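Long-range contacts in BlEst2 (Bacillus licheniformis, PDB 6WPX), which is an esterase or lipase precursor, probably exported, that probably hydrolyses ester bonds and, in this propeptide form, still carries its autoinhibitory C-terminal domain: residues Y137-G145 with F267-A275; P49-S60 with Y78-D88. All coordinates share one frame; numbering follows the deposited sequence.

Overall arrangement
Both contacts are mostly buried and reach the same mixed, largely parallel sheet of the alpha/beta-hydrolase-like domain. Their centres lie about 15 Å apart. Interaction 2 joins two neighbouring strands within the sheet, 50-53 and 80-83, and follows the chain into the loops after them. Backbone hydrogen bonds, a phenylalanine pair and the side-chain to backbone hydrogen bonds of H54 and D84 do the work there. Interaction 1 lays a loop against one side of strand 138-144. It is apolar at one end, while at the other, toward exposed residues, an arginine takes up loop carbonyls. The two meet where L271 packs on Y78 and I50, and where F267 comes near F52.

Interaction 1 of 2, residues Y137-G145 with F267-A275; sequences YVERVITLG and FMPLLTIQA
The R140 guanidinium has L271 O and T272 N over one face, the carbonyl oxygen lying off-centre. L270 O, I273 O and Q274 NE2 line its edges, together with the carboxylate of E139. R140 NH1 donates to L270 O at 2.8 Å, standing above the L270 carbonyl plane. I273 O also takes R140 NH1 at 2.8 Å, here on a lone pair in its carbonyl plane. Bonds from NH2 to I273 O and T272 O are weak. E139 forms a salt bridge with the NE side of the group, one oxygen to each of two nitrogens. R140 NE donates to E139 OE1 at 2.8 Å. R140 NH2 donates to E139 OE2 at 3.1 Å, in the guanidinium plane. The carboxylate is thus likely to balance the buried charge and hold the group against rotation. A water donates to both E139 OE1 and L271 O. The arginine chain is extended at chi2, and the bend at chi3 (62°) brings the flat end to the carbonyls of L270 and I273. A leucine here would probably leave the carbonyls of L270 and I273 without their donor and E139 without its charged mate.

Strand 138-144 is a parallel strand of the alpha/beta-hydrolase-like sheet, between strands 113-118 and 201-205. The loop that follows helix 260-267 packs over the side chains on one side of it. I142 sends CD1 to L271 CD2 at 3.6 Å. The same methyl meets L270 CB, and I142 CG2 touches F267 CB. Farther along, L144 runs nearly perpendicular to F267, with L144 CD2 4.0 Å from F267 CD2. V116 of the neighbouring strand also touches L144 and F267.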
# COMPACT_ATOMS: atom_id res chain seq x y z
N TYR A 137 -19.47 3.10 -21.58
CA TYR A 137 -18.36 3.34 -22.50
C TYR A 137 -17.27 2.31 -22.44
O TYR A 137 -16.31 2.39 -23.21
CB TYR A 137 -17.79 4.76 -22.24
CG TYR A 137 -18.88 5.81 -22.06
CD1 TYR A 137 -19.78 6.09 -23.09
CD2 TYR A 137 -19.07 6.45 -20.84
CE1 TYR A 137 -20.82 7.00 -22.91
CE2 TYR A 137 -20.10 7.36 -20.65
CZ TYR A 137 -20.97 7.65 -21.69
OH TYR A 137 -21.99 8.55 -21.54
N VAL A 138 -17.39 1.36 -21.51
CA VAL A 138 -16.33 0.38 -21.23
C VAL A 138 -16.83 -1.03 -21.33
O VAL A 138 -17.87 -1.36 -20.76
CB VAL A 138 -15.68 0.68 -19.84
CG1 VAL A 138 -14.61 -0.37 -19.46
CG2 VAL A 138 -15.09 2.09 -19.79
N GLU A 139 -16.05 -1.89 -22.00
CA GLU A 139 -16.36 -3.31 -22.19
C GLU A 139 -15.80 -4.13 -21.03
O GLU A 139 -16.46 -5.07 -20.56
CB GLU A 139 -15.81 -3.78 -23.56
CG GLU A 139 -16.33 -5.14 -24.02
CD GLU A 139 -15.36 -6.27 -23.73
OE1 GLU A 139 -14.13 -6.05 -23.82
OE2 GLU A 139 -15.83 -7.39 -23.40
N ARG A 140 -14.59 -3.79 -20.56
CA ARG A 140 -13.94 -4.52 -19.48
C ARG A 140 -12.84 -3.70 -18.85
O ARG A 140 -12.35 -2.73 -19.44
CB ARG A 140 -13.41 -5.89 -19.96
CG ARG A 140 -12.26 -5.81 -20.97
CD ARG A 140 -11.81 -7.19 -21.43
NE ARG A 140 -12.89 -7.92 -22.11
CZ ARG A 140 -12.88 -9.22 -22.35
NH1 ARG A 140 -11.84 -9.96 -21.98
NH2 ARG A 140 -13.90 -9.79 -22.98
N VAL A 141 -12.44 -4.13 -17.67
CA VAL A 141 -11.37 -3.52 -16.89
C VAL A 141 -10.35 -4.58 -16.48
O VAL A 141 -10.69 -5.60 -15.89
CB VAL A 141 -11.94 -2.77 -15.66
CG1 VAL A 141 -10.84 -2.08 -14.86
CG2 VAL A 141 -13.02 -1.77 -16.07
N ILE A 142 -9.07 -4.27 -16.73
CA ILE A 142 -7.93 -5.05 -16.28
C ILE A 142 -7.14 -4.14 -15.32
O ILE A 142 -6.75 -3.04 -15.68
CB ILE A 142 -7.08 -5.55 -17.47
CG1 ILE A 142 -7.93 -6.43 -18.42
CG2 ILE A 142 -5.78 -6.26 -16.97
CD1 ILE A 142 -7.45 -6.43 -19.81
N THR A 143 -6.95 -4.59 -14.09
CA THR A 143 -6.21 -3.82 -13.10
C THR A 143 -4.85 -4.48 -12.87
O THR A 143 -4.77 -5.70 -12.79
CB THR A 143 -7.01 -3.59 -11.82
OG1 THR A 143 -7.05 -4.79 -11.04
CG2 THR A 143 -8.41 -3.02 -12.07
N LEU A 144 -3.79 -3.66 -12.78
CA LEU A 144 -2.42 -4.09 -12.58
C LEU A 144 -1.95 -3.55 -11.23
O LEU A 144 -1.79 -2.34 -11.08
CB LEU A 144 -1.50 -3.54 -13.70
CG LEU A 144 -1.98 -3.72 -15.18
CD1 LEU A 144 -0.98 -3.07 -16.16
CD2 LEU A 144 -2.18 -5.17 -15.53
N GLY A 145 -1.72 -4.45 -10.28
CA GLY A 145 -1.26 -4.10 -8.94
C GLY A 145 -2.11 -3.06 -8.26
O GLY A 145 -1.58 -2.13 -7.65
N PHE A 267 -1.48 -9.72 -20.40
CA PHE A 267 -2.90 -9.37 -20.35
C PHE A 267 -3.54 -9.32 -21.74
O PHE A 267 -4.75 -9.20 -21.81
CB PHE A 267 -3.17 -8.09 -19.53
CG PHE A 267 -2.57 -6.80 -20.02
CD1 PHE A 267 -3.08 -6.15 -21.14
CD2 PHE A 267 -1.54 -6.17 -19.30
CE1 PHE A 267 -2.53 -4.94 -21.58
CE2 PHE A 267 -1.00 -4.96 -19.74
CZ PHE A 267 -1.51 -4.35 -20.87
N MET A 268 -2.77 -9.45 -22.83
CA MET A 268 -3.34 -9.44 -24.20
C MET A 268 -4.50 -10.46 -24.37
O MET A 268 -5.56 -10.04 -24.84
CB MET A 268 -2.30 -9.56 -25.29
CG MET A 268 -2.91 -9.41 -26.71
SD MET A 268 -1.71 -9.55 -28.03
CE MET A 268 -1.21 -11.29 -27.86
N PRO A 269 -4.39 -11.73 -23.91
CA PRO A 269 -5.57 -12.63 -24.00
C PRO A 269 -6.73 -12.12 -23.14
O PRO A 269 -7.88 -12.34 -23.49
CB PRO A 269 -5.06 -13.97 -23.44
CG PRO A 269 -3.82 -13.67 -22.77
CD PRO A 269 -3.22 -12.44 -23.35
N LEU A 270 -6.44 -11.42 -22.04
CA LEU A 270 -7.45 -10.87 -21.12
C LEU A 270 -8.21 -9.70 -21.75
O LEU A 270 -9.26 -9.32 -21.26
CB LEU A 270 -6.84 -10.44 -19.76
CG LEU A 270 -5.98 -11.48 -19.03
CD1 LEU A 270 -5.67 -11.02 -17.62
CD2 LEU A 270 -6.63 -12.86 -18.99
N LEU A 271 -7.69 -9.16 -22.86
CA LEU A 271 -8.38 -8.08 -23.55
C LEU A 271 -9.61 -8.62 -24.28
O LEU A 271 -10.52 -7.85 -24.53
CB LEU A 271 -7.44 -7.38 -24.58
CG LEU A 271 -6.17 -6.71 -24.03
CD1 LEU A 271 -5.22 -6.34 -25.18
CD2 LEU A 271 -6.50 -5.50 -23.19
N THR A 272 -9.64 -9.92 -24.62
CA THR A 272 -10.74 -10.49 -25.44
C THR A 272 -11.46 -11.70 -24.85
O THR A 272 -12.62 -11.91 -25.19
CB THR A 272 -10.20 -10.85 -26.84
OG1 THR A 272 -9.18 -11.88 -26.72
CG2 THR A 272 -9.66 -9.64 -27.59
N ILE A 273 -10.76 -12.53 -24.06
CA ILE A 273 -11.29 -13.78 -23.52
C ILE A 273 -12.57 -13.60 -22.68
O ILE A 273 -12.74 -12.57 -22.03
CB ILE A 273 -10.15 -14.48 -22.70
CG1 ILE A 273 -10.36 -15.98 -22.59
CG2 ILE A 273 -9.93 -13.83 -21.31
CD1 ILE A 273 -9.20 -16.75 -21.74
N GLN A 274 -13.46 -14.62 -22.68
CA GLN A 274 -14.64 -14.65 -21.81
C GLN A 274 -14.24 -15.59 -20.69
O GLN A 274 -14.05 -16.77 -20.92
CB GLN A 274 -15.90 -15.22 -22.53
CG GLN A 274 -16.55 -14.39 -23.65
CD GLN A 274 -16.36 -12.90 -23.61
OE1 GLN A 274 -16.74 -12.21 -22.67
NE2 GLN A 274 -15.76 -12.38 -24.64
N ALA A 275 -14.02 -15.07 -19.50
CA ALA A 275 -13.56 -15.89 -18.38
C ALA A 275 -14.47 -15.79 -17.19
O ALA A 275 -15.20 -14.81 -17.04
CB ALA A 275 -12.14 -15.49 -17.98
O HOH W 1 -12.95 -7.41 -25.79

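Interaction 2 of 2, residues P49-S60 with Y78-D88; sequences PIVFVHGLNGSS and YDAAFIDLHPD
With chi1 at 67°, H54 has its CG between its own backbone N and carbonyl carbon, and the ring edge is turned to the 78-88 segment. There H54 NE2 accepts the backbone N-H of L85 N at 2.8 Å, nearly straight and in the ring plane. ND1 donates to G55 O, also in plane, so both ring nitrogens are used and the rotation of the ring is fixed. G58 O lies over one face. S60 has chi1 near 60°, which sets S60 OG on D84 OD1 at 2.7 Å. S60 N reaches the same oxygen from the opposite face of the carboxylate plane. D84 OD2 is hydrogen-bonded to N30 N, so the carboxylate is held at both oxygens.

F52 and F82 form an offset pair with near-parallel planes (9°) and little overlap. F52 CD2 approaches F82 CE2 to 3.4 Å. A80 CB sits at the F52 edge. I50 CD1 packs on Y78 CD2 at 3.7 Å.

Backbone hydrogen bonds of a parallel pairing join I50 N to D79 O, A81 N to I50 O and F52 N to A81 O. Near the C-terminal ends of the two strands a water donates to both F52 O and I83 O. Within the type II turn G55-G58, N57 N donates to P87 O.

The strands belong to a beta-alpha-beta unit with helix 69-75 between them. Strand 113-118 flanks 50-53, strand 34-36 flanks 80-83, and helix 91-109 packs on V51 and I83.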
# COMPACT_ATOMS: atom_id res chain seq x y z
N PRO A 49 -10.41 -0.44 -28.36
CA PRO A 49 -9.27 0.41 -27.99
C PRO A 49 -9.00 0.30 -26.48
O PRO A 49 -9.90 0.02 -25.68
CB PRO A 49 -9.73 1.82 -28.35
CG PRO A 49 -10.92 1.60 -29.31
CD PRO A 49 -11.57 0.38 -28.80
N ILE A 50 -7.75 0.51 -26.08
CA ILE A 50 -7.40 0.44 -24.65
C ILE A 50 -7.16 1.82 -24.11
O ILE A 50 -6.38 2.57 -24.68
CB ILE A 50 -6.16 -0.46 -24.40
CG1 ILE A 50 -6.31 -1.87 -24.98
CG2 ILE A 50 -5.82 -0.49 -22.91
CD1 ILE A 50 -4.95 -2.52 -25.29
N VAL A 51 -7.77 2.13 -22.97
CA VAL A 51 -7.49 3.36 -22.25
C VAL A 51 -6.59 2.98 -21.08
O VAL A 51 -6.99 2.19 -20.22
CB VAL A 51 -8.76 4.12 -21.80
CG1 VAL A 51 -8.40 5.34 -20.93
CG2 VAL A 51 -9.57 4.55 -23.01
N PHE A 52 -5.37 3.53 -21.06
CA PHE A 52 -4.39 3.26 -20.01
C PHE A 52 -4.53 4.29 -18.92
O PHE A 52 -4.52 5.49 -19.20
CB PHE A 52 -2.97 3.21 -20.59
CG PHE A 52 -2.74 1.98 -21.44
CD1 PHE A 52 -2.33 0.77 -20.86
CD2 PHE A 52 -2.94 2.02 -22.82
CE1 PHE A 52 -2.11 -0.36 -21.65
CE2 PHE A 52 -2.68 0.89 -23.61
CZ PHE A 52 -2.27 -0.29 -23.01
N VAL A 53 -4.74 3.81 -17.68
CA VAL A 53 -4.99 4.65 -16.51
C VAL A 53 -3.87 4.50 -15.48
O VAL A 53 -3.65 3.40 -14.97
CB VAL A 53 -6.41 4.40 -15.90
CG1 VAL A 53 -6.70 5.38 -14.75
CG2 VAL A 53 -7.49 4.52 -16.98
N HIS A 54 -3.14 5.60 -15.23
CA HIS A 54 -2.02 5.63 -14.29
C HIS A 54 -2.48 5.49 -12.81
O HIS A 54 -3.68 5.56 -12.50
CB HIS A 54 -1.22 6.93 -14.45
CG HIS A 54 -2.01 8.15 -14.03
ND1 HIS A 54 -2.12 8.52 -12.70
CD2 HIS A 54 -2.74 9.00 -14.79
CE1 HIS A 54 -2.89 9.61 -12.70
NE2 HIS A 54 -3.29 9.92 -13.94
N GLY A 55 -1.51 5.42 -11.92
CA GLY A 55 -1.76 5.27 -10.50
C GLY A 55 -1.44 6.49 -9.69
O GLY A 55 -1.29 7.60 -10.21
N LEU A 56 -1.29 6.25 -8.40
CA LEU A 56 -0.99 7.24 -7.39
C LEU A 56 0.21 8.10 -7.75
O LEU A 56 1.27 7.57 -8.06
CB LEU A 56 -0.80 6.52 -6.05
CG LEU A 56 -0.33 7.42 -4.88
CD1 LEU A 56 -1.41 8.38 -4.46
CD2 LEU A 56 0.11 6.57 -3.70
N ASN A 57 0.02 9.43 -7.69
CA ASN A 57 1.04 10.47 -7.93
C ASN A 57 1.67 10.36 -9.34
O ASN A 57 2.78 10.84 -9.60
CB ASN A 57 2.08 10.48 -6.80
CG ASN A 57 1.53 10.79 -5.40
OD1 ASN A 57 0.58 11.61 -5.21
ND2 ASN A 57 2.15 10.21 -4.38
N GLY A 58 0.93 9.79 -10.27
CA GLY A 58 1.43 9.60 -11.62
C GLY A 58 0.67 10.38 -12.64
O GLY A 58 -0.20 11.18 -12.30
N SER A 59 0.97 10.10 -13.92
CA SER A 59 0.32 10.68 -15.07
C SER A 59 0.44 9.67 -16.20
O SER A 59 1.04 8.61 -16.01
CB SER A 59 1.01 11.98 -15.47
OG SER A 59 2.27 11.70 -16.06
N SER A 60 -0.07 10.03 -17.38
CA SER A 60 0.03 9.20 -18.58
C SER A 60 1.50 8.87 -18.94
O SER A 60 1.75 7.88 -19.61
CB SER A 60 -0.67 9.91 -19.75
OG SER A 60 -0.07 11.17 -20.00
N TYR A 78 -3.87 -2.89 -31.50
CA TYR A 78 -4.76 -2.18 -30.60
C TYR A 78 -4.59 -0.69 -30.68
O TYR A 78 -3.48 -0.17 -30.54
CB TYR A 78 -4.59 -2.63 -29.14
CG TYR A 78 -5.27 -3.94 -28.83
CD1 TYR A 78 -4.65 -5.15 -29.11
CD2 TYR A 78 -6.56 -3.96 -28.31
CE1 TYR A 78 -5.30 -6.36 -28.87
CE2 TYR A 78 -7.21 -5.17 -28.07
CZ TYR A 78 -6.58 -6.37 -28.35
OH TYR A 78 -7.21 -7.57 -28.15
N ASP A 79 -5.70 0.00 -30.85
CA ASP A 79 -5.70 1.45 -30.72
C ASP A 79 -5.70 1.71 -29.22
O ASP A 79 -6.03 0.80 -28.43
CB ASP A 79 -6.91 2.09 -31.39
CG ASP A 79 -6.69 2.25 -32.87
OD1 ASP A 79 -5.66 2.87 -33.26
OD2 ASP A 79 -7.53 1.76 -33.63
N ALA A 80 -5.24 2.90 -28.81
CA ALA A 80 -5.10 3.18 -27.40
C ALA A 80 -5.23 4.64 -27.12
O ALA A 80 -5.06 5.46 -28.03
CB ALA A 80 -3.74 2.67 -26.89
N ALA A 81 -5.54 4.99 -25.87
CA ALA A 81 -5.64 6.37 -25.39
C ALA A 81 -5.03 6.39 -23.98
O ALA A 81 -4.96 5.37 -23.32
CB ALA A 81 -7.09 6.85 -25.38
N PHE A 82 -4.49 7.53 -23.59
CA PHE A 82 -3.78 7.67 -22.32
C PHE A 82 -4.35 8.90 -21.66
O PHE A 82 -4.51 9.91 -22.33
CB PHE A 82 -2.26 7.82 -22.57
CG PHE A 82 -1.69 6.67 -23.38
CD1 PHE A 82 -1.73 6.69 -24.77
CD2 PHE A 82 -1.18 5.55 -22.74
CE1 PHE A 82 -1.26 5.59 -25.52
CE2 PHE A 82 -0.69 4.46 -23.49
CZ PHE A 82 -0.76 4.47 -24.86
N ILE A 83 -4.65 8.82 -20.37
CA ILE A 83 -5.28 9.91 -19.65
C ILE A 83 -4.49 10.34 -18.41
O ILE A 83 -3.85 9.51 -17.75
CB ILE A 83 -6.75 9.52 -19.31
CG1 ILE A 83 -7.55 10.73 -18.73
CG2 ILE A 83 -6.81 8.27 -18.37
CD1 ILE A 83 -9.03 10.59 -18.70
N ASP A 84 -4.55 11.63 -18.10
CA ASP A 84 -3.99 12.18 -16.88
C ASP A 84 -5.21 12.42 -15.99
O ASP A 84 -6.13 13.13 -16.38
CB ASP A 84 -3.31 13.54 -17.11
CG ASP A 84 -1.99 13.48 -17.84
OD1 ASP A 84 -1.49 12.37 -18.07
OD2 ASP A 84 -1.45 14.56 -18.18
N LEU A 85 -5.22 11.80 -14.81
CA LEU A 85 -6.23 12.05 -13.79
C LEU A 85 -5.49 12.80 -12.72
O LEU A 85 -4.33 13.18 -12.96
CB LEU A 85 -6.81 10.73 -13.23
CG LEU A 85 -7.55 9.82 -14.24
CD1 LEU A 85 -8.12 8.60 -13.53
CD2 LEU A 85 -8.68 10.58 -14.98
N HIS A 86 -6.12 13.06 -11.56
CA HIS A 86 -5.42 13.74 -10.49
C HIS A 86 -4.40 12.79 -9.86
O HIS A 86 -4.74 11.66 -9.49
CB HIS A 86 -6.37 14.26 -9.41
CG HIS A 86 -7.31 15.33 -9.89
ND1 HIS A 86 -6.88 16.63 -10.07
CD2 HIS A 86 -8.64 15.27 -10.13
CE1 HIS A 86 -7.94 17.30 -10.49
NE2 HIS A 86 -9.02 16.53 -10.54
N PRO A 87 -3.15 13.24 -9.70
CA PRO A 87 -2.15 12.39 -9.04
C PRO A 87 -2.38 12.27 -7.52
O PRO A 87 -1.98 11.30 -6.89
CB PRO A 87 -0.84 13.14 -9.31
CG PRO A 87 -1.22 14.57 -9.42
CD PRO A 87 -2.58 14.55 -10.10
N ASP A 88 -3.09 13.27 -6.95
CA ASP A 88 -3.29 13.53 -5.52
C ASP A 88 -4.76 13.60 -5.05
O ASP A 88 -5.01 14.06 -3.93
CB ASP A 88 -2.57 14.85 -5.20
CG ASP A 88 -3.12 16.08 -5.91
OD1 ASP A 88 -3.87 15.92 -6.92
OD2 ASP A 88 -2.81 17.22 -5.47
O HOH W 2 -2.68 7.12 -17.88
O HOH W 3 -1.69 13.06 -13.67